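Local coordinates for protein aminotransferase (Streptomyces pactum, PDB 4ZM4) that is a class-III aminotransferase of the pyridoxal-phosphate-dependent family, a two-chain enzyme whose ligand pocket takes residues from both subunits, at residues Y344-V349 / I362-T367; G48-R53 / T425-D430; E203-D208 / R238-R243; L193-P198 / P219-A224. The protein carries 1 engineered substitution. All blocks are in the same frame, centred on the assembly; numbering follows the deposited sequence.

Interaction 1 of 4, residues Y344-V349 / I362-T367; sequences YMEDTV and INRVGT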
# COMPACT_ATOMS: atom_id res chain seq x y z
N TYR B 344 -25.55 1.00 -23.48
CA TYR B 344 -26.23 -0.24 -23.80
C TYR B 344 -26.57 -1.03 -22.53
O TYR B 344 -27.63 -1.66 -22.46
CB TYR B 344 -25.42 -1.09 -24.78
CG TYR B 344 -26.21 -2.26 -25.36
CD1 TYR B 344 -27.36 -2.03 -26.12
CD2 TYR B 344 -25.80 -3.57 -25.16
CE1 TYR B 344 -28.09 -3.09 -26.66
CE2 TYR B 344 -26.50 -4.62 -25.70
CZ TYR B 344 -27.65 -4.37 -26.45
OH TYR B 344 -28.35 -5.43 -26.99
N MET B 345 -25.68 -1.03 -21.54
CA MET B 345 -25.97 -1.76 -20.30
C MET B 345 -27.11 -1.05 -19.61
O MET B 345 -28.05 -1.68 -19.17
CB MET B 345 -24.75 -1.85 -19.37
CG MET B 345 -25.05 -2.57 -18.04
SD MET B 345 -25.30 -4.37 -18.20
CE MET B 345 -23.59 -4.90 -18.21
N GLU B 346 -27.01 0.28 -19.51
CA GLU B 346 -28.07 1.06 -18.90
C GLU B 346 -29.42 0.79 -19.56
O GLU B 346 -30.38 0.46 -18.85
CB GLU B 346 -27.76 2.56 -18.94
CG GLU B 346 -28.89 3.41 -18.37
CD GLU B 346 -28.58 4.90 -18.34
OE1 GLU B 346 -27.50 5.34 -18.80
OE2 GLU B 346 -29.43 5.63 -17.80
N ASP B 347 -29.51 0.89 -20.89
CA ASP B 347 -30.80 0.69 -21.59
C ASP B 347 -31.35 -0.72 -21.35
O ASP B 347 -32.54 -0.90 -21.05
CB ASP B 347 -30.68 0.97 -23.10
CG ASP B 347 -30.30 2.43 -23.43
OD1 ASP B 347 -30.52 3.34 -22.59
OD2 ASP B 347 -29.77 2.66 -24.54
N THR B 348 -30.48 -1.72 -21.45
CA THR B 348 -30.86 -3.12 -21.27
C THR B 348 -31.40 -3.42 -19.89
O THR B 348 -32.45 -4.02 -19.75
CB THR B 348 -29.64 -4.02 -21.50
OG1 THR B 348 -29.14 -3.80 -22.82
CG2 THR B 348 -30.02 -5.47 -21.35
N VAL B 349 -30.70 -2.93 -18.87
CA VAL B 349 -31.11 -3.16 -17.49
C VAL B 349 -32.40 -2.42 -17.16
O VAL B 349 -33.27 -2.98 -16.51
CB VAL B 349 -29.98 -2.80 -16.51
CG1 VAL B 349 -30.44 -2.81 -15.08
CG2 VAL B 349 -28.82 -3.76 -16.71
N ILE B 362 -30.94 3.92 -11.33
CA ILE B 362 -29.69 3.66 -12.06
C ILE B 362 -29.00 4.98 -12.35
O ILE B 362 -29.61 5.86 -12.96
CB ILE B 362 -29.97 2.96 -13.41
CG1 ILE B 362 -30.61 1.59 -13.20
CG2 ILE B 362 -28.67 2.80 -14.21
CD1 ILE B 362 -31.04 0.89 -14.48
N ASN B 363 -27.79 5.17 -11.83
CA ASN B 363 -26.97 6.33 -12.18
C ASN B 363 -25.76 5.84 -12.98
O ASN B 363 -25.23 4.80 -12.69
CB ASN B 363 -26.48 7.08 -10.93
CG ASN B 363 -27.58 7.87 -10.21
OD1 ASN B 363 -27.62 7.88 -8.97
ND2 ASN B 363 -28.42 8.57 -10.95
N ARG B 364 -25.35 6.60 -13.97
CA ARG B 364 -24.23 6.21 -14.76
C ARG B 364 -23.34 7.40 -15.16
O ARG B 364 -23.82 8.47 -15.50
CB ARG B 364 -24.70 5.47 -16.00
CG ARG B 364 -23.56 4.84 -16.81
CD ARG B 364 -24.09 3.99 -17.97
NE ARG B 364 -24.76 4.81 -18.98
CZ ARG B 364 -24.14 5.55 -19.90
NH1 ARG B 364 -22.82 5.61 -19.95
NH2 ARG B 364 -24.87 6.24 -20.78
N VAL B 365 -22.03 7.20 -15.10
CA VAL B 365 -21.08 8.12 -15.67
C VAL B 365 -20.06 7.24 -16.40
O VAL B 365 -19.15 6.66 -15.76
CB VAL B 365 -20.40 9.02 -14.61
CG1 VAL B 365 -19.48 10.02 -15.27
CG2 VAL B 365 -21.42 9.76 -13.75
N GLY B 366 -20.26 7.12 -17.71
CA GLY B 366 -19.47 6.28 -18.55
C GLY B 366 -19.71 4.84 -18.17
O GLY B 366 -20.84 4.37 -18.18
N THR B 367 -18.63 4.14 -17.81
CA THR B 367 -18.70 2.74 -17.43
C THR B 367 -18.81 2.55 -15.92
O THR B 367 -18.73 1.43 -15.41
CB THR B 367 -17.45 2.00 -17.97
OG1 THR B 367 -16.26 2.77 -17.72
CG2 THR B 367 -17.59 1.79 -19.45
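R364 reaches from strand 360-365 across to E346 on helix 334-355. R364 CB lies 4.0 Å from E346 OE1. With CG anti to the backbone N (chi1 -172°) the chain leaves the strand toward the helix, and R364 CD comes within 4.1 Å of E346 CB. R364 NE donates to E346 OE1 at 2.8 Å, nearly straight at 162°. R364 meets OE1 on the anti side of the E346 carboxylate, somewhat out of the carboxylate plane but close to its own guanidinium plane; the two planes are steeply turned against each other. Only OE1 is used, so the salt bridge runs through one oxygen; NH2 adds a weak, bent bond to it. NH2 also meets E339, while E346 OE2 is taken by R350. The bend at chi3 turns R364 NH1 back to its own segment, where it donates to G366 O at 2.9 Å, fixing the rotation of the group. Apart from the charges, V349 CG1 packs on I362 CD1 at 3.8 Å. The two segments run antiparallel (170°); helix 334-355 leads into strand 360-365, an outermost strand of a small three-stranded antiparallel sheet, as in the C-terminal domain of fold-type I pyridoxal-phosphate enzymes.

Interaction 2 of 4, residues G48-R53 / T425-D430; sequences GGCLLR and TAHTRD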
# COMPACT_ATOMS: atom_id res chain seq x y z
N GLY B 48 -10.43 -14.06 -16.69
CA GLY B 48 -10.01 -13.47 -17.98
C GLY B 48 -11.16 -12.76 -18.65
O GLY B 48 -12.28 -13.27 -18.66
N GLY B 49 -10.91 -11.60 -19.24
CA GLY B 49 -11.99 -10.85 -19.89
C GLY B 49 -12.89 -10.31 -18.79
O GLY B 49 -12.41 -9.65 -17.89
N CYS B 50 -14.18 -10.60 -18.87
CA CYS B 50 -15.11 -10.28 -17.82
C CYS B 50 -15.63 -11.54 -17.18
O CYS B 50 -16.70 -11.53 -16.58
CB CYS B 50 -16.27 -9.45 -18.36
SG CYS B 50 -17.29 -10.29 -19.60
N LEU B 51 -14.87 -12.63 -17.28
CA LEU B 51 -15.32 -13.93 -16.80
C LEU B 51 -14.47 -14.44 -15.64
O LEU B 51 -13.24 -14.44 -15.72
CB LEU B 51 -15.29 -14.96 -17.92
CG LEU B 51 -16.26 -14.80 -19.09
CD1 LEU B 51 -16.05 -15.93 -20.09
CD2 LEU B 51 -17.70 -14.79 -18.62
N LEU B 52 -15.13 -14.87 -14.57
CA LEU B 52 -14.47 -15.58 -13.47
C LEU B 52 -14.66 -17.07 -13.68
O LEU B 52 -15.71 -17.50 -14.18
CB LEU B 52 -15.10 -15.21 -12.13
CG LEU B 52 -15.11 -13.75 -11.73
CD1 LEU B 52 -15.98 -13.58 -10.50
CD2 LEU B 52 -13.71 -13.25 -11.48
N ARG B 53 -13.68 -17.86 -13.25
CA ARG B 53 -13.99 -19.25 -13.01
C ARG B 53 -13.79 -19.63 -11.56
O ARG B 53 -12.75 -19.41 -10.98
CB ARG B 53 -13.50 -20.30 -14.00
CG ARG B 53 -12.04 -20.50 -14.22
CD ARG B 53 -11.72 -22.04 -14.26
NE ARG B 53 -10.31 -22.30 -14.49
CZ ARG B 53 -9.81 -23.51 -14.72
NH1 ARG B 53 -10.60 -24.59 -14.82
NH2 ARG B 53 -8.51 -23.63 -14.88
N THR B 425 -14.17 -2.99 -21.58
CA THR B 425 -14.32 -3.22 -23.02
C THR B 425 -14.62 -4.67 -23.28
O THR B 425 -15.07 -5.02 -24.38
CB THR B 425 -13.06 -2.82 -23.80
OG1 THR B 425 -11.95 -3.53 -23.27
CG2 THR B 425 -12.80 -1.32 -23.66
N ALA B 426 -14.42 -5.52 -22.28
CA ALA B 426 -14.77 -6.95 -22.41
C ALA B 426 -16.26 -7.21 -22.21
O ALA B 426 -16.74 -8.31 -22.50
CB ALA B 426 -13.98 -7.79 -21.44
N HIS B 427 -16.99 -6.21 -21.72
CA HIS B 427 -18.45 -6.31 -21.63
C HIS B 427 -19.08 -5.90 -22.98
O HIS B 427 -19.57 -4.80 -23.14
CB HIS B 427 -18.99 -5.45 -20.51
CG HIS B 427 -18.63 -5.96 -19.15
ND1 HIS B 427 -17.45 -5.64 -18.52
CD2 HIS B 427 -19.30 -6.77 -18.30
CE1 HIS B 427 -17.41 -6.22 -17.33
NE2 HIS B 427 -18.51 -6.93 -17.18
N THR B 428 -18.99 -6.81 -23.95
CA THR B 428 -19.47 -6.61 -25.33
C THR B 428 -20.99 -6.65 -25.33
O THR B 428 -21.59 -6.93 -24.29
CB THR B 428 -18.98 -7.74 -26.25
OG1 THR B 428 -19.52 -8.97 -25.78
CG2 THR B 428 -17.46 -7.85 -26.26
N ARG B 429 -21.60 -6.39 -26.47
CA ARG B 429 -23.06 -6.53 -26.59
C ARG B 429 -23.56 -7.92 -26.21
O ARG B 429 -24.57 -8.04 -25.52
CB ARG B 429 -23.57 -6.19 -28.00
CG ARG B 429 -24.05 -4.74 -28.17
CD ARG B 429 -23.09 -3.87 -28.97
NE ARG B 429 -23.27 -2.45 -28.68
CZ ARG B 429 -22.50 -1.72 -27.86
NH1 ARG B 429 -21.46 -2.25 -27.21
NH2 ARG B 429 -22.79 -0.43 -27.71
N ASP B 430 -22.89 -8.97 -26.66
CA ASP B 430 -23.38 -10.32 -26.39
C ASP B 430 -23.37 -10.60 -24.88
O ASP B 430 -24.31 -11.18 -24.36
CB ASP B 430 -22.56 -11.41 -27.12
CG ASP B 430 -22.72 -11.36 -28.66
OD1 ASP B 430 -21.88 -11.98 -29.35
OD2 ASP B 430 -23.70 -10.77 -29.19
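H427 and A426, which meet C50 and G49 across the contact, share one polar partner: S424 OG is gripped by both H427 ND1 and A426 N. The other ring nitrogen, NE2, bonds D62 O, which together with ND1 should restrict the turning of the imidazole. H427 is the centre of an inverse gamma turn, closed by a weak hydrogen bond of 3.1 Å from T428 N to A426 O, and its imidazole lies against C50. There C50 CB sits over one face of the H427 ring, 3.7 Å from the centroid and offset toward the rim near CE1 and NE2. The C50 sulfur lies over the same ring at 4.4 Å, a sulfur-aromatic contact only 15° off the normal. C50 SG is placed between the backbone N and the carbonyl carbon (chi1 63°), which sets it beside the A426 carbonyl, with C50 SG 3.6 Å from A426 O.

The partner segment carries the turn of a beta hairpin: G48 to L51 form a type II' turn joining strands 44-48 and 51-54, with L51 N bonded to G48 O at 3.0 Å. G49 takes the positive-phi corner of the turn, and A426 CB packs directly against the G49-C50 peptide, 3.8 Å from G49 C and equally close to C50 N. Farther along the hairpin, L52 packs on L95 of the second subunit. On the other side of the contact, T428 is the N-cap of helix 429-444, its OG1 weakly bonded to V431 N.

Interaction 3 of 4, residues E203-D208 / R238-R243; sequences ELFARD and RELTGR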
# COMPACT_ATOMS: atom_id res chain seq x y z
N GLU B 203 -21.70 28.16 4.00
CA GLU B 203 -21.73 28.55 5.41
C GLU B 203 -20.44 28.12 6.10
O GLU B 203 -19.79 28.92 6.81
CB GLU B 203 -22.95 27.98 6.13
CG GLU B 203 -23.34 28.83 7.33
CD GLU B 203 -24.05 28.06 8.42
OE1 GLU B 203 -23.88 28.42 9.61
OE2 GLU B 203 -24.80 27.12 8.08
N LEU B 204 -20.02 26.89 5.81
CA LEU B 204 -18.76 26.39 6.35
C LEU B 204 -17.62 27.37 6.03
O LEU B 204 -16.93 27.83 6.92
CB LEU B 204 -18.41 25.01 5.79
CG LEU B 204 -17.05 24.48 6.26
CD1 LEU B 204 -17.00 24.34 7.77
CD2 LEU B 204 -16.77 23.14 5.62
N PHE B 205 -17.44 27.69 4.75
CA PHE B 205 -16.35 28.58 4.32
C PHE B 205 -16.46 29.98 4.86
O PHE B 205 -15.45 30.62 5.12
CB PHE B 205 -16.17 28.54 2.78
CG PHE B 205 -15.22 27.44 2.33
CD1 PHE B 205 -15.67 26.12 2.20
CD2 PHE B 205 -13.88 27.71 2.08
CE1 PHE B 205 -14.82 25.13 1.80
CE2 PHE B 205 -13.02 26.71 1.68
CZ PHE B 205 -13.50 25.42 1.53
N ALA B 206 -17.67 30.48 5.01
CA ALA B 206 -17.88 31.83 5.59
C ALA B 206 -17.36 31.86 7.03
O ALA B 206 -16.76 32.83 7.46
CB ALA B 206 -19.35 32.23 5.53
N ARG B 207 -17.53 30.75 7.73
CA ARG B 207 -17.10 30.66 9.14
C ARG B 207 -15.63 30.28 9.29
O ARG B 207 -14.96 30.81 10.16
CB ARG B 207 -17.92 29.61 9.86
CG ARG B 207 -19.34 30.01 10.23
CD ARG B 207 -20.29 28.80 10.34
NE ARG B 207 -19.59 27.51 10.54
CZ ARG B 207 -20.03 26.32 10.10
NH1 ARG B 207 -21.19 26.20 9.44
NH2 ARG B 207 -19.30 25.25 10.33
N ASP B 208 -15.16 29.36 8.46
CA ASP B 208 -13.88 28.68 8.69
C ASP B 208 -12.95 28.57 7.47
O ASP B 208 -11.94 27.89 7.53
CB ASP B 208 -14.16 27.30 9.26
CG ASP B 208 -14.71 27.33 10.70
OD1 ASP B 208 -14.26 28.16 11.54
OD2 ASP B 208 -15.63 26.53 10.96
N ARG B 238 -14.15 24.81 -6.19
CA ARG B 238 -12.93 25.44 -6.72
C ARG B 238 -12.87 26.93 -6.35
O ARG B 238 -11.79 27.48 -6.10
CB ARG B 238 -12.86 25.26 -8.26
CG ARG B 238 -11.74 26.02 -8.99
CD ARG B 238 -10.35 25.51 -8.65
NE ARG B 238 -9.90 25.80 -7.29
CZ ARG B 238 -8.73 25.42 -6.77
NH1 ARG B 238 -7.82 24.75 -7.50
NH2 ARG B 238 -8.45 25.72 -5.51
N GLU B 239 -14.02 27.61 -6.37
CA GLU B 239 -14.01 29.03 -6.08
C GLU B 239 -13.74 29.29 -4.60
O GLU B 239 -12.96 30.14 -4.25
CB GLU B 239 -15.34 29.66 -6.50
CG GLU B 239 -15.33 31.18 -6.58
CD GLU B 239 -16.71 31.73 -6.92
OE1 GLU B 239 -17.27 31.31 -7.96
OE2 GLU B 239 -17.22 32.59 -6.19
N LEU B 240 -14.44 28.55 -3.73
CA LEU B 240 -14.34 28.76 -2.30
C LEU B 240 -12.96 28.40 -1.82
O LEU B 240 -12.32 29.19 -1.14
CB LEU B 240 -15.41 27.95 -1.53
CG LEU B 240 -16.86 28.41 -1.73
CD1 LEU B 240 -17.83 27.44 -1.07
CD2 LEU B 240 -17.11 29.80 -1.19
N THR B 241 -12.46 27.23 -2.23
CA THR B 241 -11.12 26.83 -1.87
C THR B 241 -10.06 27.83 -2.37
O THR B 241 -9.16 28.18 -1.61
CB THR B 241 -10.78 25.42 -2.37
OG1 THR B 241 -10.89 25.33 -3.80
CG2 THR B 241 -11.66 24.37 -1.71
N GLY B 242 -10.17 28.30 -3.61
CA GLY B 242 -9.21 29.25 -4.18
C GLY B 242 -9.20 30.60 -3.46
O GLY B 242 -8.17 31.15 -3.13
N ARG B 243 -10.40 31.08 -3.17
CA ARG B 243 -10.59 32.31 -2.43
C ARG B 243 -10.01 32.23 -1.03
O ARG B 243 -9.49 33.23 -0.51
CB ARG B 243 -12.10 32.55 -2.34
CG ARG B 243 -12.53 33.89 -1.81
CD ARG B 243 -13.96 34.19 -2.26
NE ARG B 243 -14.99 33.88 -1.24
CZ ARG B 243 -16.30 33.81 -1.50
NH1 ARG B 243 -16.78 34.01 -2.74
NH2 ARG B 243 -17.15 33.54 -0.52
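Helices 198-208 and 233-244 lie next to each other on the central mixed sheet of the enzyme, and F205 of the first fills the seam against L240 and T241 of the second. L240 CB stands over the middle of the F205 ring, 3.9 Å from the centroid and 13° off the normal, a CH-pi contact. With its CG anti to the carbonyl carbon (chi1 -68°), L240 sends CD1 along the ring to F205 CD1 at 4.1 Å. The ring's other side atoms run by the helix backbone, F205 CE2 lying 3.8 Å from L240 O. F205 CZ meets T241 CG2 at 3.9 Å.

Helix 233-244 is the crossover of a beta-alpha-beta unit between the adjacent parallel strands 212-217 and 247-251. F205 reaches into this unit, touching I212 and V215, and T241 packs on V215 and L248 beneath it. The hydroxyl of T241 turns back to its own helix, where it bonds L237 O. Outward of the apolar seam the surfaces are charged: L240 CD2 sits 3.8 Å above the guanidinium plane of R243, toward the rim, and on the other helix R207 NH1 makes a weak salt bridge with E203 OE1.

Interaction 4 of 4, residues L193-P198 / P219-A224; sequences LGWNDP and PVLANA. With P3B ((3E,4R,5R)-4,5-dihydroxy-3-{[(Z)-{3-hydroxy-2-methyl-5-[(phosphonooxy)methyl]pyridin-4(1H)-ylidene}methyl]imino}cyclohex-1-ene-1-carboxylic acid), chain H.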
# COMPACT_ATOMS: atom_id res chain seq x y z
N LEU B 193 -19.56 17.44 5.52
CA LEU B 193 -20.82 17.96 5.03
C LEU B 193 -21.49 16.94 4.12
O LEU B 193 -20.88 16.00 3.68
CB LEU B 193 -20.57 19.18 4.13
CG LEU B 193 -19.70 20.32 4.59
CD1 LEU B 193 -19.49 21.26 3.44
CD2 LEU B 193 -20.37 21.03 5.76
N GLY B 194 -22.75 17.19 3.79
CA GLY B 194 -23.46 16.42 2.79
C GLY B 194 -23.02 16.79 1.38
O GLY B 194 -22.78 17.97 1.08
N TRP B 195 -22.94 15.79 0.52
CA TRP B 195 -22.60 15.93 -0.88
C TRP B 195 -23.66 16.80 -1.56
O TRP B 195 -24.83 16.70 -1.21
CB TRP B 195 -22.59 14.55 -1.50
CG TRP B 195 -22.15 14.42 -2.97
CD1 TRP B 195 -22.71 13.60 -3.89
CD2 TRP B 195 -21.04 15.06 -3.63
NE1 TRP B 195 -22.03 13.69 -5.06
CE2 TRP B 195 -21.02 14.58 -4.94
CE3 TRP B 195 -20.09 15.99 -3.23
CZ2 TRP B 195 -20.08 14.97 -5.85
CZ3 TRP B 195 -19.16 16.41 -4.16
CH2 TRP B 195 -19.18 15.92 -5.46
N ASN B 196 -23.24 17.66 -2.48
CA ASN B 196 -24.11 18.51 -3.26
C ASN B 196 -25.02 19.41 -2.43
O ASN B 196 -26.18 19.62 -2.77
CB ASN B 196 -24.93 17.67 -4.24
CG ASN B 196 -24.07 17.10 -5.37
OD1 ASN B 196 -23.19 17.77 -5.89
ND2 ASN B 196 -24.34 15.87 -5.76
N ASP B 197 -24.49 19.95 -1.33
CA ASP B 197 -25.24 20.91 -0.47
C ASP B 197 -24.52 22.25 -0.47
O ASP B 197 -23.74 22.53 0.44
CB ASP B 197 -25.34 20.37 0.96
CG ASP B 197 -26.25 21.21 1.83
OD1 ASP B 197 -26.56 22.36 1.47
OD2 ASP B 197 -26.67 20.71 2.89
N PRO B 198 -24.76 23.10 -1.50
CA PRO B 198 -24.01 24.38 -1.62
C PRO B 198 -24.19 25.37 -0.46
O PRO B 198 -23.24 26.04 -0.07
CB PRO B 198 -24.49 24.96 -2.95
CG PRO B 198 -25.67 24.18 -3.36
CD PRO B 198 -25.72 22.91 -2.60
N PRO B 219 -14.87 13.48 -7.06
CA PRO B 219 -15.59 14.44 -7.93
C PRO B 219 -16.90 13.84 -8.46
O PRO B 219 -17.87 14.57 -8.63
CB PRO B 219 -14.59 14.73 -9.06
CG PRO B 219 -13.29 14.21 -8.60
CD PRO B 219 -13.54 13.15 -7.59
N VAL B 220 -16.90 12.56 -8.76
CA VAL B 220 -18.14 11.80 -8.87
C VAL B 220 -18.13 10.85 -7.68
O VAL B 220 -17.16 10.12 -7.47
CB VAL B 220 -18.19 10.92 -10.12
CG1 VAL B 220 -19.44 10.05 -10.10
CG2 VAL B 220 -18.19 11.77 -11.36
N LEU B 221 -19.17 10.87 -6.86
CA LEU B 221 -19.25 9.98 -5.71
C LEU B 221 -19.52 8.58 -6.23
O LEU B 221 -20.63 8.30 -6.70
CB LEU B 221 -20.36 10.41 -4.74
CG LEU B 221 -20.68 9.42 -3.60
CD1 LEU B 221 -19.43 9.05 -2.83
CD2 LEU B 221 -21.72 9.98 -2.64
N ALA B 222 -18.53 7.69 -6.15
CA ALA B 222 -18.69 6.30 -6.66
C ALA B 222 -18.87 5.22 -5.58
O ALA B 222 -19.54 4.23 -5.83
CB ALA B 222 -17.54 5.94 -7.56
N ASN B 223 -18.34 5.43 -4.36
CA ASN B 223 -18.48 4.47 -3.25
C ASN B 223 -19.81 4.56 -2.47
O ASN B 223 -19.93 4.07 -1.33
CB ASN B 223 -17.33 4.64 -2.26
CG ASN B 223 -15.98 4.28 -2.83
OD1 ASN B 223 -15.59 3.11 -2.89
ND2 ASN B 223 -15.23 5.28 -3.19
N ALA B 224 -20.82 5.18 -3.05
CA ALA B 224 -22.14 5.28 -2.41
C ALA B 224 -23.13 5.71 -3.47
O ALA B 224 -23.66 6.85 -3.44
CB ALA B 224 -22.11 6.28 -1.25
OAH P3B H . -6.51 1.90 -0.18
PBA P3B H . -7.04 1.60 -1.64
OAI P3B H . -8.04 0.50 -1.43
OAC P3B H . -5.96 1.16 -2.61
OAQ P3B H . -7.80 3.04 -2.02
CAM P3B H . -8.59 3.80 -1.05
CAV P3B H . -9.50 4.53 -1.76
CAL P3B H . -9.24 5.88 -1.94
NAP P3B H . -10.13 6.63 -2.70
CAU P3B H . -11.24 6.06 -3.28
CAA P3B H . -12.13 6.81 -4.00
CAW P3B H . -11.51 4.78 -3.07
OAE P3B H . -12.61 4.27 -3.67
CAX P3B H . -10.66 3.94 -2.35
CAJ P3B H . -10.99 2.56 -2.14
NAO P3B H . -12.21 2.04 -2.51
CAT P3B H . -12.58 0.76 -2.21
CAK P3B H . -11.88 -0.14 -1.36
CAS P3B H . -12.33 -1.41 -1.02
CAR P3B H . -11.56 -2.29 -0.23
OAD P3B H . -11.91 -3.46 -0.01
OAB P3B H . -10.57 -1.93 0.36
CAN P3B H . -13.36 -1.98 -1.66
CAY P3B H . -14.14 -1.16 -2.70
OAF P3B H . -15.50 -1.53 -2.43
CAZ P3B H . -13.89 0.40 -2.70
OAG P3B H . -14.25 1.13 -3.93
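W195 and L221 face each other from two loops, their CA atoms 8.4 Å apart, with W195 at the second position of a type II turn from G194 to D197. CG of W195 is anti to the backbone N (chi1 -176°), which throws the indole across to the other loop. There the pyrrole part meets L221: W195 NE1 is 3.7 Å from L221 CB and W195 CD1 4.0 Å from L221 CD2, the two side chains passing each other in opposite directions. The benzene part goes to the backbone instead, with P219 O at the ring edge, near its plane, 3.6 Å from W195 CZ2. The indole N-H is spent outside the pair, on I227 O. N196 ND2 lies 3.2 Å above one face of the W195 indole, toward the rim. H149 meets W195 edge-to-face, and the F233 ring stands at about 85° to it.

Two residues on from L221, the same loop enters the ligand pocket. N223 OD1 accepts from P3B OAG at 2.6 Å, while N223 ND2 donates to P3B OAE at 2.8 Å and 158°. E218 OE2 binds the same ND2, a second-shell partner consistent with this orientation of the amide.

The loop 193-198 leaves the outermost strand 190-193 and starts helix 198-208, with D197 as N-cap; the loop 219-224 leaves the parallel strand 212-217 and leads on to helix 233-244.

Interaction 4 reaches the pocket directly, since N223 bonds P3B; V310 and G309 of the second subunit complete part of that site. Interaction 3 adjoins it, L204 CD2 resting 4.0 Å from L193 CD1, and the two alternate along the chain with centres 17 Å apart, because helices 198-208 and 233-244 follow the two loops of interaction 4. Interaction 4 also touches interaction 1, V220 CG1 lying 4.2 Å from V365 CG2. Interaction 1 in turn meets interaction 2, with Y344 CE2 3.5 Å from R429 CG. Interactions 2 and 3 fall on opposite sides of the chain's centre, their centres 45 Å apart; interaction 2 closes the loop that encloses the others.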